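Local coordinates for protein benzoylformate decarboxylase (Mycobacterium smegmatis, PDB 4Q9D) that is a three-domain protein of the thiamine pyrophosphate enzyme family, built on parallel beta sheets, that carries a magnesium ion in its C-terminal domain, at residues G208-R213 with Q297-P302; G286-E291 with V307-D312. All coordinates share one frame; numbering follows the deposited sequence.

Interaction 1 of 2, residues G208-R213 with Q297-P302; sequences GPEVDR and QITADP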
loop_
_atom_site.group_PDB
_atom_site.type_symbol
_atom_site.label_atom_id
_atom_site.label_comp_id
_atom_site.label_asym_id
_atom_site.label_seq_id
_atom_site.Cartn_x
_atom_site.Cartn_y
_atom_site.Cartn_z
ATOM N N GLY B 208 -23.965 -13.680 -17.921
ATOM C CA GLY B 208 -22.574 -13.953 -17.607
ATOM C C GLY B 208 -22.399 -14.846 -16.388
ATOM O O GLY B 208 -23.375 -15.334 -15.803
ATOM N N PRO B 209 -21.138 -15.070 -16.004
ATOM C CA PRO B 209 -20.786 -16.018 -14.936
ATOM C C PRO B 209 -21.463 -15.770 -13.573
ATOM O O PRO B 209 -21.584 -16.737 -12.819
ATOM C CB PRO B 209 -19.276 -15.831 -14.785
ATOM C CG PRO B 209 -18.807 -15.362 -16.177
ATOM C CD PRO B 209 -19.953 -14.502 -16.685
ATOM N N GLU B 210 -21.869 -14.538 -13.239
ATOM C CA GLU B 210 -22.477 -14.310 -11.922
ATOM C C GLU B 210 -23.759 -15.093 -11.795
ATOM O O GLU B 210 -24.201 -15.407 -10.684
ATOM C CB GLU B 210 -22.784 -12.837 -11.672
ATOM C CG GLU B 210 -21.567 -11.943 -11.544
ATOM C CD GLU B 210 -21.980 -10.528 -11.158
ATOM O OE1 GLU B 210 -21.799 -9.616 -11.973
ATOM O OE2 GLU B 210 -22.520 -10.341 -10.053
ATOM N N VAL B 211 -24.382 -15.390 -12.930
ATOM C CA VAL B 211 -25.696 -16.049 -12.905
ATOM C C VAL B 211 -25.560 -17.468 -12.395
ATOM O O VAL B 211 -26.264 -17.872 -11.471
ATOM C CB VAL B 211 -26.405 -15.952 -14.293
ATOM C CG1 VAL B 211 -27.695 -16.745 -14.317
ATOM C CG2 VAL B 211 -26.689 -14.492 -14.604
ATOM N N ASP B 212 -24.623 -18.216 -12.964
ATOM C CA ASP B 212 -24.368 -19.569 -12.485
ATOM C C ASP B 212 -23.884 -19.551 -11.013
ATOM O O ASP B 212 -24.313 -20.368 -10.209
ATOM C CB ASP B 212 -23.341 -20.294 -13.379
ATOM C CG ASP B 212 -23.382 -21.804 -13.208
ATOM O OD1 ASP B 212 -24.505 -22.348 -13.124
ATOM O OD2 ASP B 212 -22.309 -22.448 -13.132
ATOM N N ARG B 213 -23.023 -18.602 -10.648
ATOM C CA ARG B 213 -22.526 -18.544 -9.266
ATOM C C ARG B 213 -23.630 -18.198 -8.272
ATOM O O ARG B 213 -23.562 -18.607 -7.128
ATOM C CB ARG B 213 -21.338 -17.585 -9.127
ATOM C CG ARG B 213 -20.128 -18.036 -9.911
ATOM C CD ARG B 213 -18.836 -17.303 -9.496
ATOM N NE ARG B 213 -17.662 -17.987 -10.058
ATOM C CZ ARG B 213 -16.906 -17.491 -11.040
ATOM N NH1 ARG B 213 -17.174 -16.302 -11.575
ATOM N NH2 ARG B 213 -15.867 -18.184 -11.490
ATOM N N GLN B 297 -26.968 -2.647 -17.340
ATOM C CA GLN B 297 -26.066 -3.606 -16.691
ATOM C C GLN B 297 -26.571 -3.912 -15.288
ATOM O O GLN B 297 -26.930 -3.007 -14.545
ATOM C CB GLN B 297 -24.646 -3.054 -16.634
ATOM C CG GLN B 297 -23.623 -3.978 -15.940
ATOM C CD GLN B 297 -22.258 -3.300 -15.743
ATOM O OE1 GLN B 297 -22.129 -2.082 -15.885
ATOM N NE2 GLN B 297 -21.244 -4.091 -15.418
ATOM N N ILE B 298 -26.601 -5.195 -14.932
ATOM C CA ILE B 298 -27.022 -5.603 -13.597
ATOM C C ILE B 298 -25.928 -6.515 -13.071
ATOM O O ILE B 298 -25.596 -7.489 -13.714
ATOM C CB ILE B 298 -28.379 -6.367 -13.618
ATOM C CG1 ILE B 298 -29.524 -5.445 -14.083
ATOM C CG2 ILE B 298 -28.658 -6.988 -12.285
ATOM C CD1 ILE B 298 -30.845 -6.170 -14.238
ATOM N N THR B 299 -25.362 -6.188 -11.913
ATOM C CA THR B 299 -24.257 -6.975 -11.369
ATOM C C THR B 299 -24.262 -6.886 -9.863
ATOM O O THR B 299 -24.750 -5.896 -9.284
ATOM C CB THR B 299 -22.884 -6.469 -11.887
ATOM O OG1 THR B 299 -21.832 -7.189 -11.243
ATOM C CG2 THR B 299 -22.686 -4.975 -11.597
ATOM N N ALA B 300 -23.713 -7.905 -9.215
ATOM C CA ALA B 300 -23.615 -7.879 -7.747
ATOM C C ALA B 300 -22.308 -7.203 -7.338
ATOM O O ALA B 300 -22.062 -6.976 -6.153
ATOM C CB ALA B 300 -23.694 -9.287 -7.168
ATOM N N ASP B 301 -21.471 -6.868 -8.322
ATOM C CA ASP B 301 -20.160 -6.294 -8.017
ATOM C C ASP B 301 -20.026 -4.832 -8.441
ATOM O O ASP B 301 -19.772 -4.538 -9.601
ATOM C CB ASP B 301 -19.055 -7.151 -8.645
ATOM C CG ASP B 301 -17.640 -6.653 -8.298
ATOM O OD1 ASP B 301 -17.498 -5.614 -7.603
ATOM O OD2 ASP B 301 -16.661 -7.305 -8.740
ATOM N N PRO B 302 -20.143 -3.909 -7.472
ATOM C CA PRO B 302 -20.089 -2.473 -7.764
ATOM C C PRO B 302 -18.837 -2.060 -8.542
ATOM O O PRO B 302 -18.857 -1.023 -9.205
ATOM C CB PRO B 302 -20.107 -1.812 -6.365
ATOM C CG PRO B 302 -20.555 -2.906 -5.422
ATOM C CD PRO B 302 -20.138 -4.195 -6.021
#
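Glu210 reaches from helix 209-213 to Thr299 and Ala300, where strand 294-299 ends in an ST turn, within the Rossmann-like central domain. The six parallel strands of this domain run in the order 3-2-1-4-5-6, and strand 269-273 lies between strand 203-207, which leads into the helix, and strand 294-299. Starting at CB, the glutamate already points toward 297-302. CD stands anti to CA (chi2 -174°), so the extended chain brings Glu210 CD to 3.3 Å from Thr299 OG1. Beyond CD the two oxygens divide the work. Glu210 OE2 accepts from the backbone N of Ala300 at 2.8 Å through its syn lone pair, with an N-H...O angle of 159°, and also lies 3.3 Å from Ala300 CB. OE1 receives the Thr299 hydroxyl on its syn side, 16° out of the carboxylate plane, in a short bond of 2.5 Å from Thr299 OG1 to Glu210 OE1. Two anchors on neighbouring residues thus restrict rotation about the CG-CD bond. Val318 of helix 318-328 packs against the Glu210 side chain, while Asp301 turns its carboxylate to the N-terminus of the next helix, its OD1 accepting from His303 N. The hydroxyl that donates to the glutamate is itself positioned by the turn: Thr299 OG1 accepts from Asp301 N at 3.0 Å.

Interaction 2 of 2, residues G286-E291 with V307-D312; sequences GEYLPE and VAPVGD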
loop_
_atom_site.group_PDB
_atom_site.type_symbol
_atom_site.label_atom_id
_atom_site.label_comp_id
_atom_site.label_asym_id
_atom_site.label_seq_id
_atom_site.Cartn_x
_atom_site.Cartn_y
_atom_site.Cartn_z
ATOM N N GLY B 286 -12.718 0.377 -31.806
ATOM C CA GLY B 286 -14.100 0.590 -32.210
ATOM C C GLY B 286 -14.797 1.490 -31.197
ATOM O O GLY B 286 -14.141 2.162 -30.401
ATOM N N GLU B 287 -16.124 1.483 -31.217
ATOM C CA GLU B 287 -16.930 2.187 -30.239
ATOM C C GLU B 287 -17.365 1.132 -29.236
ATOM O O GLU B 287 -17.789 0.055 -29.641
ATOM C CB GLU B 287 -18.178 2.787 -30.905
ATOM C CG GLU B 287 -17.875 3.764 -32.044
ATOM C CD GLU B 287 -16.973 4.884 -31.593
ATOM O OE1 GLU B 287 -17.260 5.487 -30.533
ATOM O OE2 GLU B 287 -15.957 5.141 -32.282
ATOM N N TYR B 288 -17.270 1.438 -27.945
ATOM C CA TYR B 288 -17.789 0.542 -26.918
ATOM C C TYR B 288 -19.217 0.143 -27.250
ATOM O O TYR B 288 -19.572 -1.042 -27.191
ATOM C CB TYR B 288 -17.710 1.206 -25.537
ATOM C CG TYR B 288 -16.287 1.345 -25.058
ATOM C CD1 TYR B 288 -15.497 0.209 -24.875
ATOM C CD2 TYR B 288 -15.723 2.594 -24.796
ATOM C CE1 TYR B 288 -14.180 0.300 -24.451
ATOM C CE2 TYR B 288 -14.376 2.696 -24.355
ATOM C CZ TYR B 288 -13.630 1.541 -24.180
ATOM O OH TYR B 288 -12.306 1.596 -23.790
ATOM N N LEU B 289 -20.030 1.138 -27.609
ATOM C CA LEU B 289 -21.423 0.915 -27.990
ATOM C C LEU B 289 -21.707 1.755 -29.197
ATOM O O LEU B 289 -21.533 2.968 -29.154
ATOM C CB LEU B 289 -22.370 1.438 -26.926
ATOM C CG LEU B 289 -23.117 0.583 -25.929
ATOM C CD1 LEU B 289 -24.224 1.445 -25.288
ATOM C CD2 LEU B 289 -23.640 -0.680 -26.533
ATOM N N PRO B 290 -22.206 1.134 -30.256
ATOM C CA PRO B 290 -22.591 1.921 -31.440
ATOM C C PRO B 290 -23.843 2.778 -31.189
ATOM O O PRO B 290 -24.777 2.339 -30.496
ATOM C CB PRO B 290 -22.894 0.846 -32.486
ATOM C CG PRO B 290 -23.321 -0.369 -31.656
ATOM C CD PRO B 290 -22.536 -0.296 -30.375
ATOM N N GLU B 291 -23.847 3.991 -31.740
ATOM C CA GLU B 291 -25.010 4.873 -31.704
ATOM C C GLU B 291 -26.288 4.145 -32.129
ATOM O O GLU B 291 -26.283 3.343 -33.056
ATOM C CB GLU B 291 -24.777 6.089 -32.592
ATOM C CG GLU B 291 -25.847 7.164 -32.451
ATOM C CD GLU B 291 -25.640 8.305 -33.426
ATOM O OE1 GLU B 291 -25.763 8.074 -34.651
ATOM O OE2 GLU B 291 -25.348 9.432 -32.971
ATOM N N VAL B 307 -16.535 0.424 -13.473
ATOM C CA VAL B 307 -15.543 0.530 -14.553
ATOM C C VAL B 307 -16.154 0.482 -15.967
ATOM O O VAL B 307 -15.441 0.700 -16.927
ATOM C CB VAL B 307 -14.415 -0.544 -14.459
ATOM C CG1 VAL B 307 -13.643 -0.429 -13.105
ATOM C CG2 VAL B 307 -14.982 -1.978 -14.653
ATOM N N ALA B 308 -17.448 0.169 -16.078
ATOM C CA ALA B 308 -18.103 0.017 -17.374
ATOM C C ALA B 308 -17.979 1.327 -18.144
ATOM O O ALA B 308 -18.233 2.380 -17.587
ATOM C CB ALA B 308 -19.578 -0.358 -17.185
ATOM N N PRO B 309 -17.555 1.270 -19.427
ATOM C CA PRO B 309 -17.359 2.507 -20.197
ATOM C C PRO B 309 -18.677 3.169 -20.603
ATOM O O PRO B 309 -18.705 4.366 -20.914
ATOM C CB PRO B 309 -16.608 2.027 -21.459
ATOM C CG PRO B 309 -16.997 0.599 -21.618
ATOM C CD PRO B 309 -17.192 0.067 -20.197
ATOM N N VAL B 310 -19.758 2.393 -20.604
ATOM C CA VAL B 310 -21.038 2.885 -21.116
ATOM C C VAL B 310 -22.151 2.212 -20.343
ATOM O O VAL B 310 -21.912 1.197 -19.685
ATOM C CB VAL B 310 -21.237 2.479 -22.608
ATOM C CG1 VAL B 310 -20.240 3.182 -23.494
ATOM C CG2 VAL B 310 -21.157 0.943 -22.774
ATOM N N GLY B 311 -23.361 2.773 -20.440
ATOM C CA GLY B 311 -24.571 2.115 -19.960
ATOM C C GLY B 311 -25.128 2.676 -18.667
ATOM O O GLY B 311 -24.475 3.454 -17.952
ATOM N N ASP B 312 -26.342 2.253 -18.348
ATOM C CA ASP B 312 -26.913 2.491 -17.030
ATOM C C ASP B 312 -26.899 1.178 -16.274
ATOM O O ASP B 312 -27.311 0.138 -16.808
ATOM C CB ASP B 312 -28.343 3.048 -17.155
ATOM C CG ASP B 312 -28.367 4.383 -17.854
ATOM O OD1 ASP B 312 -27.830 5.372 -17.301
ATOM O OD2 ASP B 312 -28.904 4.450 -18.966
#
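Pro309 lies over one face of the Tyr288 ring, and next to this pair Val310 packs against Leu289, so that two loops of the Rossmann-like central domain meet through apolar groups. The CH-pi contact is defined by Pro309 CB, 3.6 Å from the centroid of the Tyr288 ring and 16° off the ring normal. This same Pro309 CB comes closest to Tyr288 CD2, at 3.5 Å, and Pro309 CG extends the overlap to the base of the ring, 3.6 Å from Tyr288 CG. The proline is therefore laid across the aromatic face with two of its carbons, and the two side chains run at about a right angle to each other.

The aliphatic contacts fall on the two branches of Val310. Val310 CG1, anti to the valine's carbonyl carbon (chi1 -67°), meets Tyr288 CB at 3.8 Å. Val310 CG2 turns to the leucine instead, with Leu289 CG at 3.7 Å and Leu289 CD1 at 4.0 Å. One valine thus fits against two consecutive residues of 286-291, and the 204 Å² buried between the segments comes almost wholly from these four residues.

In the fold, Tyr288 also rests on Ile257 of helix 257-264 and Leu289 on Leu295 of strand 294-299. Val109 of the third subunit packs on both Tyr288 and Pro309, while 307-312 leads into edge strand 312-315.

How the interactions relate
Both contacts belong to the central domain, and their segments alternate along the chain: 208-213, 286-291, 297-302, then 307-312. Their centres are about 18 Å apart, with interaction 1 about 14 Å and interaction 2 about 27 Å from the centre of the chain. They join directly through Gln297. The backbone N of Gln297 lies 2.9 Å from Asp312 O, a probable hydrogen bond between neighbouring parallel strands, and Gln297 OE1 packs 3.3 Å from Ala308 CB. The helix 302-307 links 297-302 to 307-312. Neither contact supplies a magnesium ligand; the residues of that site, Asp434, Asn461 and Glu463, lie in the C-terminal part of the chain.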